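Local coordinates for Oxidored_FMN domain-containing protein ([Pseudomonas] geniculata N1, PDB 6L6J) that acts as a 6-hydroxypseudooxynicotine amine oxidase, carrying flavin mononucleotide, a [4Fe-4S] cluster and ADP, at residues Ser67-Leu72 with His129-Pro134; Asp74-Ser79 with Ala113-Glu118. One frame throughout, in Å; residues are numbered along the deposited sequence.

Contact 1: Ser67-Leu72 with His129-Pro134; sequences SDHAPL and HYFINP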
ATOM      1  N   SER A  67       9.232 -17.087  15.684  1.00 26.21           N
ATOM      2  CA  SER A  67       8.903 -16.362  14.432  1.00 26.97           C
ATOM      3  C   SER A  67       7.972 -15.177  14.703  1.00 27.52           C
ATOM      4  O   SER A  67       6.765 -15.411  14.831  1.00 28.44           O
ATOM      5  CB  SER A  67       8.302 -17.292  13.415  1.00 26.12           C
ATOM      6  OG  SER A  67       7.824 -16.552  12.312  1.00 25.13           O
ATOM      7  N   ASP A  68       8.497 -13.950  14.714  1.00 26.65           N
ATOM      8  CA  ASP A  68       7.652 -12.729  14.593  1.00 26.76           C
ATOM      9  C   ASP A  68       8.403 -11.573  13.927  1.00 27.34           C
ATOM     10  O   ASP A  68       9.640 -11.628  13.778  1.00 30.96           O
ATOM     11  CB  ASP A  68       7.078 -12.289  15.932  1.00 28.20           C
ATOM     12  CG  ASP A  68       8.089 -11.890  16.981  1.00 28.22           C
ATOM     13  OD1 ASP A  68       8.947 -11.017  16.680  1.00 28.30           O
ATOM     14  OD2 ASP A  68       7.999 -12.457  18.097  1.00 28.65           O
ATOM     15  N   HIS A  69       7.636 -10.591  13.473  1.00 27.09           N
ATOM     16  CA  HIS A  69       8.097  -9.274  12.981  1.00 27.46           C
ATOM     17  C   HIS A  69       7.644  -8.209  13.995  1.00 30.84           C
ATOM     18  O   HIS A  69       7.262  -7.080  13.559  1.00 32.33           O
ATOM     19  CB  HIS A  69       7.564  -9.050  11.557  1.00 27.97           C
ATOM     20  CG  HIS A  69       8.183  -9.962  10.553  1.00 28.11           C
ATOM     21  ND1 HIS A  69       7.488 -10.970   9.943  1.00 28.95           N
ATOM     22  CD2 HIS A  69       9.447 -10.058  10.101  1.00 28.63           C
ATOM     23  CE1 HIS A  69       8.290 -11.641   9.147  1.00 28.32           C
ATOM     24  NE2 HIS A  69       9.485 -11.104   9.224  1.00 29.12           N
ATOM     25  N   ALA A  70       7.648  -8.549  15.297  1.00 27.63           N
ATOM     26  CA  ALA A  70       7.308  -7.619  16.393  1.00 27.26           C
ATOM     27  C   ALA A  70       8.032  -6.300  16.144  1.00 28.31           C
ATOM     28  O   ALA A  70       9.210  -6.283  15.813  1.00 29.00           O
ATOM     29  CB  ALA A  70       7.683  -8.185  17.740  1.00 28.09           C
ATOM     30  N   PRO A  71       7.368  -5.146  16.349  1.00 29.19           N
ATOM     31  CA  PRO A  71       6.058  -5.103  17.013  1.00 27.24           C
ATOM     32  C   PRO A  71       4.818  -5.121  16.090  1.00 26.48           C
ATOM     33  O   PRO A  71       3.755  -4.785  16.559  1.00 25.15           O
ATOM     34  CB  PRO A  71       6.182  -3.765  17.741  1.00 27.08           C
ATOM     35  CG  PRO A  71       6.988  -2.879  16.773  1.00 29.28           C
ATOM     36  CD  PRO A  71       7.861  -3.816  15.957  1.00 27.84           C
ATOM     37  N   LEU A  72       4.957  -5.542  14.825  1.00 25.70           N
ATOM     38  CA  LEU A  72       3.798  -5.770  13.909  1.00 26.88           C
ATOM     39  C   LEU A  72       2.891  -6.876  14.472  1.00 27.36           C
ATOM     40  O   LEU A  72       3.334  -8.001  14.692  1.00 27.45           O
ATOM     41  CB  LEU A  72       4.319  -6.119  12.505  1.00 27.18           C
ATOM     42  CG  LEU A  72       3.278  -6.604  11.489  1.00 27.58           C
ATOM     43  CD1 LEU A  72       2.215  -5.544  11.214  1.00 26.58           C
ATOM     44  CD2 LEU A  72       3.936  -7.054  10.195  1.00 25.69           C
ATOM     45  N   HIS A 129      17.493  -9.812   8.652  1.00 31.41           N
ATOM     46  CA  HIS A 129      17.593  -9.039   7.388  1.00 32.92           C
ATOM     47  C   HIS A 129      17.082  -7.606   7.602  1.00 32.50           C
ATOM     48  O   HIS A 129      17.807  -6.665   7.200  1.00 42.11           O
ATOM     49  CB  HIS A 129      16.884  -9.734   6.220  1.00 36.47           C
ATOM     50  CG  HIS A 129      17.047 -11.223   6.145  1.00 41.28           C
ATOM     51  ND1 HIS A 129      18.280 -11.870   6.297  1.00 42.71           N
ATOM     52  CD2 HIS A 129      16.136 -12.195   5.883  1.00 41.35           C
ATOM     53  CE1 HIS A 129      18.101 -13.171   6.149  1.00 45.43           C
ATOM     54  NE2 HIS A 129      16.789 -13.400   5.906  1.00 41.69           N
ATOM     55  N   TYR A 130      15.920  -7.397   8.215  1.00 29.09           N
ATOM     56  CA  TYR A 130      15.258  -6.057   8.209  1.00 31.94           C
ATOM     57  C   TYR A 130      15.203  -5.411   9.611  1.00 30.88           C
ATOM     58  O   TYR A 130      14.357  -4.519   9.831  1.00 29.49           O
ATOM     59  CB  TYR A 130      13.853  -6.161   7.597  1.00 32.59           C
ATOM     60  CG  TYR A 130      13.839  -6.853   6.263  1.00 32.16           C
ATOM     61  CD1 TYR A 130      14.261  -6.207   5.111  1.00 33.53           C
ATOM     62  CD2 TYR A 130      13.480  -8.185   6.171  1.00 34.38           C
ATOM     63  CE1 TYR A 130      14.289  -6.853   3.883  1.00 35.41           C
ATOM     64  CE2 TYR A 130      13.499  -8.851   4.955  1.00 36.32           C
ATOM     65  CZ  TYR A 130      13.902  -8.179   3.807  1.00 37.52           C
ATOM     66  OH  TYR A 130      13.925  -8.829   2.612  1.00 36.21           O
ATOM     67  N   PHE A 131      16.084  -5.813  10.528  1.00 28.61           N
ATOM     68  CA  PHE A 131      16.042  -5.400  11.954  1.00 26.95           C
ATOM     69  C   PHE A 131      17.456  -5.089  12.457  1.00 22.43           C
ATOM     70  O   PHE A 131      18.366  -5.855  12.176  1.00 20.75           O
ATOM     71  CB  PHE A 131      15.335  -6.475  12.792  1.00 26.21           C
ATOM     72  CG  PHE A 131      13.834  -6.506  12.625  1.00 27.87           C
ATOM     73  CD1 PHE A 131      13.242  -7.259  11.622  1.00 29.16           C
ATOM     74  CD2 PHE A 131      13.005  -5.784  13.466  1.00 28.61           C
ATOM     75  CE1 PHE A 131      11.867  -7.288  11.467  1.00 27.07           C
ATOM     76  CE2 PHE A 131      11.630  -5.808  13.313  1.00 27.67           C
ATOM     77  CZ  PHE A 131      11.066  -6.560  12.311  1.00 28.95           C
ATOM     78  N   ILE A 132      17.588  -4.012  13.233  1.00 22.74           N
ATOM     79  CA  ILE A 132      18.860  -3.590  13.912  1.00 23.61           C
ATOM     80  C   ILE A 132      18.883  -4.111  15.350  1.00 22.52           C
ATOM     81  O   ILE A 132      19.915  -3.952  15.988  1.00 22.56           O
ATOM     82  CB  ILE A 132      19.057  -2.062  13.841  1.00 22.60           C
ATOM     83  CG1 ILE A 132      17.958  -1.315  14.594  1.00 22.96           C
ATOM     84  CG2 ILE A 132      19.131  -1.628  12.365  1.00 22.76           C
ATOM     85  CD1 ILE A 132      18.135   0.214  14.607  1.00 24.09           C
ATOM     86  N   ASN A 133      17.799  -4.742  15.817  1.00 22.01           N
ATOM     87  CA  ASN A 133      17.707  -5.287  17.195  1.00 22.67           C
ATOM     88  C   ASN A 133      18.958  -6.105  17.485  1.00 22.05           C
ATOM     89  O   ASN A 133      19.423  -6.850  16.620  1.00 20.39           O
ATOM     90  CB  ASN A 133      16.465  -6.160  17.417  1.00 23.86           C
ATOM     91  CG  ASN A 133      15.173  -5.398  17.218  1.00 23.24           C
ATOM     92  OD1 ASN A 133      14.923  -4.870  16.135  1.00 22.74           O
ATOM     93  ND2 ASN A 133      14.376  -5.301  18.270  1.00 23.37           N
ATOM     94  N   PRO A 134      19.544  -5.956  18.698  1.00 22.33           N
ATOM     95  CA  PRO A 134      20.754  -6.686  19.077  1.00 22.25           C
ATOM     96  C   PRO A 134      20.393  -8.103  19.508  1.00 23.84           C
ATOM     97  O   PRO A 134      20.508  -8.397  20.689  1.00 26.69           O
ATOM     98  CB  PRO A 134      21.329  -5.843  20.230  1.00 22.19           C
ATOM     99  CG  PRO A 134      20.109  -5.197  20.868  1.00 21.57           C
ATOM    100  CD  PRO A 134      19.136  -4.984  19.731  1.00 21.64           C
TER
HETATM  101  O   HOH W   1      11.236  -4.906  17.420  1.00 33.63           O

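Contact 2: Asp74-Ser79 with Ala113-Glu118; sequences DPRMYS and AIYHRE. With SO4 (sulfate ion), chain G.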
ATOM      1  N   ASP A  74       0.388  -9.819  14.145  1.00 27.67           N
ATOM      2  CA  ASP A  74       0.063 -10.862  13.142  1.00 29.87           C
ATOM      3  C   ASP A  74      -0.874 -11.902  13.745  1.00 29.22           C
ATOM      4  O   ASP A  74      -0.920 -12.055  14.965  1.00 32.02           O
ATOM      5  CB  ASP A  74       1.317 -11.603  12.683  1.00 32.32           C
ATOM      6  CG  ASP A  74       2.095 -10.847  11.640  1.00 37.69           C
ATOM      7  OD1 ASP A  74       1.505  -9.872  11.095  1.00 41.80           O
ATOM      8  OD2 ASP A  74       3.282 -11.237  11.387  1.00 38.99           O
ATOM      9  N   PRO A  75      -1.610 -12.677  12.919  1.00 27.27           N
ATOM     10  CA  PRO A  75      -2.254 -13.900  13.386  1.00 30.40           C
ATOM     11  C   PRO A  75      -1.203 -14.890  13.890  1.00 29.44           C
ATOM     12  O   PRO A  75      -0.078 -14.799  13.451  1.00 29.29           O
ATOM     13  CB  PRO A  75      -2.951 -14.483  12.150  1.00 29.83           C
ATOM     14  CG  PRO A  75      -3.108 -13.303  11.242  1.00 29.84           C
ATOM     15  CD  PRO A  75      -1.912 -12.407  11.515  1.00 28.01           C
ATOM     16  N   ARG A  76      -1.607 -15.796  14.777  1.00 29.19           N
ATOM     17  CA  ARG A  76      -0.730 -16.858  15.339  1.00 30.43           C
ATOM     18  C   ARG A  76      -1.470 -18.200  15.315  1.00 31.48           C
ATOM     19  O   ARG A  76      -2.688 -18.230  15.571  1.00 29.10           O
ATOM     20  CB  ARG A  76      -0.330 -16.497  16.770  1.00 31.02           C
ATOM     21  CG  ARG A  76       0.410 -15.171  16.906  1.00 33.82           C
ATOM     22  CD  ARG A  76       0.087 -14.470  18.221  1.00 35.61           C
ATOM     23  NE  ARG A  76       1.179 -13.624  18.645  1.00 37.13           N
ATOM     24  CZ  ARG A  76       1.521 -13.380  19.900  1.00 41.50           C
ATOM     25  NH1 ARG A  76       0.847 -13.919  20.907  1.00 43.71           N
ATOM     26  NH2 ARG A  76       2.579 -12.622  20.143  1.00 38.78           N
ATOM     27  N   MET A  77      -0.746 -19.275  15.031  1.00 33.00           N
ATOM     28  CA  MET A  77      -1.300 -20.646  15.003  1.00 33.05           C
ATOM     29  C   MET A  77      -0.283 -21.587  15.656  1.00 33.02           C
ATOM     30  O   MET A  77      -0.182 -22.730  15.213  1.00 38.05           O
ATOM     31  CB  MET A  77      -1.617 -21.047  13.553  1.00 32.45           C
ATOM     32  CG  MET A  77      -2.674 -22.128  13.404  1.00 32.18           C
ATOM     33  SD  MET A  77      -4.304 -21.573  13.914  1.00 33.51           S
ATOM     34  CE  MET A  77      -5.052 -21.399  12.304  1.00 35.87           C
ATOM     35  N   TYR A  78       0.415 -21.130  16.698  1.00 33.41           N
ATOM     36  CA  TYR A  78       1.466 -21.921  17.407  1.00 35.03           C
ATOM     37  C   TYR A  78       0.925 -22.449  18.730  1.00 34.56           C
ATOM     38  O   TYR A  78       1.685 -23.112  19.442  1.00 35.87           O
ATOM     39  CB  TYR A  78       2.767 -21.147  17.651  1.00 34.43           C
ATOM     40  CG  TYR A  78       2.660 -19.836  18.392  1.00 35.48           C
ATOM     41  CD1 TYR A  78       2.364 -19.786  19.744  1.00 34.19           C
ATOM     42  CD2 TYR A  78       2.925 -18.632  17.736  1.00 34.04           C
ATOM     43  CE1 TYR A  78       2.314 -18.575  20.422  1.00 37.54           C
ATOM     44  CE2 TYR A  78       2.877 -17.415  18.394  1.00 33.18           C
ATOM     45  CZ  TYR A  78       2.577 -17.386  19.742  1.00 38.08           C
ATOM     46  OH  TYR A  78       2.504 -16.171  20.357  1.00 35.85           O
ATOM     47  N   SER A  79      -0.345 -22.181  19.020  1.00 34.23           N
ATOM     48  CA  SER A  79      -1.023 -22.625  20.259  1.00 36.50           C
ATOM     49  C   SER A  79      -2.534 -22.789  20.034  1.00 36.28           C
ATOM     50  O   SER A  79      -3.141 -21.945  19.362  1.00 35.27           O
ATOM     51  CB  SER A  79      -0.721 -21.684  21.401  1.00 37.82           C
ATOM     52  OG  SER A  79      -1.755 -21.732  22.381  1.00 40.67           O
ATOM     53  N   ALA A 113      11.983 -11.970  16.860  1.00 26.38           N
ATOM     54  CA  ALA A 113      11.334 -12.952  17.761  1.00 24.31           C
ATOM     55  C   ALA A 113      11.146 -12.330  19.144  1.00 25.03           C
ATOM     56  O   ALA A 113      11.407 -13.039  20.166  1.00 28.71           O
ATOM     57  CB  ALA A 113      12.203 -14.193  17.835  1.00 24.45           C
ATOM     58  N   ILE A 114      10.708 -11.071  19.192  1.00 24.06           N
ATOM     59  CA  ILE A 114      10.800 -10.215  20.418  1.00 25.18           C
ATOM     60  C   ILE A 114       9.635 -10.515  21.374  1.00 26.16           C
ATOM     61  O   ILE A 114       9.823 -10.351  22.610  1.00 26.75           O
ATOM     62  CB  ILE A 114      10.890  -8.716  20.044  1.00 24.94           C
ATOM     63  CG1 ILE A 114      12.341  -8.246  19.926  1.00 25.69           C
ATOM     64  CG2 ILE A 114      10.103  -7.815  20.983  1.00 24.20           C
ATOM     65  CD1 ILE A 114      13.148  -8.359  21.201  1.00 26.79           C
ATOM     66  N   TYR A 115       8.460 -10.869  20.853  1.00 26.31           N
ATOM     67  CA  TYR A 115       7.214 -10.975  21.660  1.00 27.77           C
ATOM     68  C   TYR A 115       7.479 -11.861  22.888  1.00 29.43           C
ATOM     69  O   TYR A 115       7.125 -11.446  24.006  1.00 29.36           O
ATOM     70  CB  TYR A 115       6.043 -11.472  20.810  1.00 27.64           C
ATOM     71  CG  TYR A 115       5.421 -10.430  19.899  1.00 30.28           C
ATOM     72  CD1 TYR A 115       5.110  -9.150  20.355  1.00 29.64           C
ATOM     73  CD2 TYR A 115       5.110 -10.722  18.577  1.00 26.78           C
ATOM     74  CE1 TYR A 115       4.518  -8.202  19.539  1.00 26.66           C
ATOM     75  CE2 TYR A 115       4.519  -9.780  17.753  1.00 26.91           C
ATOM     76  CZ  TYR A 115       4.225  -8.518  18.232  1.00 26.41           C
ATOM     77  OH  TYR A 115       3.658  -7.582  17.418  1.00 28.27           O
ATOM     78  N   HIS A 116       8.126 -13.012  22.690  1.00 29.32           N
ATOM     79  CA  HIS A 116       8.479 -13.986  23.753  1.00 30.12           C
ATOM     80  C   HIS A 116       9.990 -14.036  23.938  1.00 32.62           C
ATOM     81  O   HIS A 116      10.495 -15.113  24.317  1.00 32.99           O
ATOM     82  CB  HIS A 116       7.933 -15.372  23.421  1.00 33.28           C
ATOM     83  CG  HIS A 116       6.459 -15.458  23.566  1.00 35.09           C
ATOM     84  ND1 HIS A 116       5.622 -15.549  22.483  1.00 38.60           N
ATOM     85  CD2 HIS A 116       5.674 -15.426  24.656  1.00 39.11           C
ATOM     86  CE1 HIS A 116       4.379 -15.607  22.897  1.00 37.13           C
ATOM     87  NE2 HIS A 116       4.387 -15.526  24.212  1.00 42.47           N
ATOM     88  N   ARG A 117      10.662 -12.906  23.687  1.00 34.22           N
ATOM     89  CA  ARG A 117      12.110 -12.702  23.927  1.00 30.16           C
ATOM     90  C   ARG A 117      12.825 -13.993  23.553  1.00 29.01           C
ATOM     91  O   ARG A 117      13.461 -14.612  24.393  1.00 30.83           O
ATOM     92  CB  ARG A 117      12.358 -12.299  25.383  1.00 30.71           C
ATOM     93  CG  ARG A 117      11.891 -10.899  25.733  1.00 29.68           C
ATOM     94  CD  ARG A 117      10.419 -10.834  26.091  1.00 30.42           C
ATOM     95  NE  ARG A 117      10.132  -9.587  26.790  1.00 31.95           N
ATOM     96  CZ  ARG A 117       9.981  -8.396  26.215  1.00 31.65           C
ATOM     97  NH1 ARG A 117      10.031  -8.277  24.905  1.00 33.55           N
ATOM     98  NH2 ARG A 117       9.760  -7.321  26.954  1.00 34.99           N
ATOM     99  N   GLU A 118      12.701 -14.380  22.298  1.00 31.58           N
ATOM    100  CA  GLU A 118      13.166 -15.695  21.808  1.00 32.25           C
ATOM    101  C   GLU A 118      14.319 -15.464  20.829  1.00 30.95           C
ATOM    102  O   GLU A 118      14.559 -14.283  20.450  1.00 27.91           O
ATOM    103  CB  GLU A 118      11.943 -16.435  21.253  1.00 34.46           C
ATOM    104  CG  GLU A 118      12.243 -17.822  20.740  1.00 35.57           C
ATOM    105  CD  GLU A 118      12.718 -18.830  21.763  1.00 34.19           C
ATOM    106  OE1 GLU A 118      13.966 -19.036  21.882  1.00 34.18           O
ATOM    107  OE2 GLU A 118      11.845 -19.425  22.401  1.00 32.60           O
TER
HETATM  108  S   SO4 G 706       0.652 -13.794  24.845  1.00 86.91           S
HETATM  109  O1  SO4 G 706      -0.532 -14.591  24.565  1.00 71.75           O
HETATM  110  O2  SO4 G 706       1.013 -13.924  26.233  1.00 86.16           O
HETATM  111  O3  SO4 G 706       1.753 -14.231  24.031  1.00 80.40           O
HETATM  112  O4  SO4 G 706       0.385 -12.409  24.563  1.00 89.58           O

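Contact 1: Ser67-Leu72 with His129-Pro134
Phe131 reaches across to His69 and Ala70 with the outer end of its ring, and the two loops touch chiefly through this side chain. The van der Waals part brings two rings together: CE1 of Phe131 lies 3.9 Å from CD2 of His69, at the edge of the imidazole and near its plane, the two side chains crossing at roughly a right angle. With CG of Phe131 anti to its carbonyl carbon (chi1 -75°), the flat hydrocarbon ring is directed at the other loop. On the other side of the ring, the meta carbon CE2 sits 3.5 Å from Ala70 O.

Polar links are indirect. A water donates to Ala70 O (2.9 Å) and accepts from Asn133 ND2. Within its own loop, Asp68 OD1 receives the amide of Ala70 from above the carboxylate plane, closing an Asx turn that shapes the backbone beside the ring. Shortening Phe131 to an alanine would probably leave a gap beside CD2 of His69 and strip Ala70 O of its aromatic neighbour.

The side chain of His69, about 7 Å from the bound FMN, is bonded through ND1 to the FMN-binding Glu60 and through NE2 to Ser110: loop-to-loop packing beside the FMN site of a TIM-barrel flavoenzyme.

Contact 2: Asp74-Ser79 with Ala113-Glu118
Arg76 and Tyr78 meet Tyr115 and His116 in a surface contact between two loops of the FMN-binding TIM barrel, made by long side chains that bridge well-separated backbones: even the nearest CA atoms, those of Tyr78 and His116, are 12.3 Å apart. Arginine, tyrosine and histidine suit such a place, since each combines reach with a flat group that tolerates solvent.

NH2 of Arg76 comes up to the ring of Tyr115, 3.5 Å from CD2, with the ring atoms at the edge of the guanidinium and the two planes 73° apart. A chain bent at chi2 (147°) carries the guanidinium there. One of its faces is lined by CZ of Tyr78, 3.8 Å above the plane and offset toward the rim. Tyr78 stands with CG between its backbone N and carbonyl carbon (chi1 55°), which brings the phenol end of the ring over the guanidinium.

The hydroxyl of Tyr78 lies near the plane of the His116 imidazole, at its edge by CE1, the two side chains arriving from opposite directions. A sulfate, probably from the crystallisation liquor, joins the same group: Arg76 NH1 donates to its O3 at 3.3 Å, and His116 NE2 lies 2.9 Å from that oxygen. Lys81 also binds the ion, and Arg76 NH1 has a further partner in Tyr82 OH.

Tyr115 and His116 occupy the middle of a type I turn from Ile114 to Arg117. Ile114 O accepts from both Arg117 N and, at 3.1 Å, Arg117 NH1, which approach opposite faces of the carbonyl plane.

Residues 74-79 run between strand 55-62, to which Pro75 and Met77 are bonded through backbone, and helix 83-94, while the turn lies between strand 99-105 and strand 121-122.

From the N terminus the chain leaves barrel strand 55-62 and enters one long loop that supplies the first halves of both contacts, 67-72 and then 74-79. After helix 83-94 and strand 99-105, residues 113-118 return to close the shorter loop of contact 2; past strand 121-122, residues 129-134 close the longer one of contact 1. The smaller closure therefore falls wholly within the larger. The two also join directly through hydrogen bonds: Asp68 OD1 and OD2 accept the amides of Ile114 and Tyr115, and Tyr115 OH is bonded to Leu72 O. Together they tie the loops that follow two neighbouring barrel strands, one contact buried beside the flavin and the other at the surface.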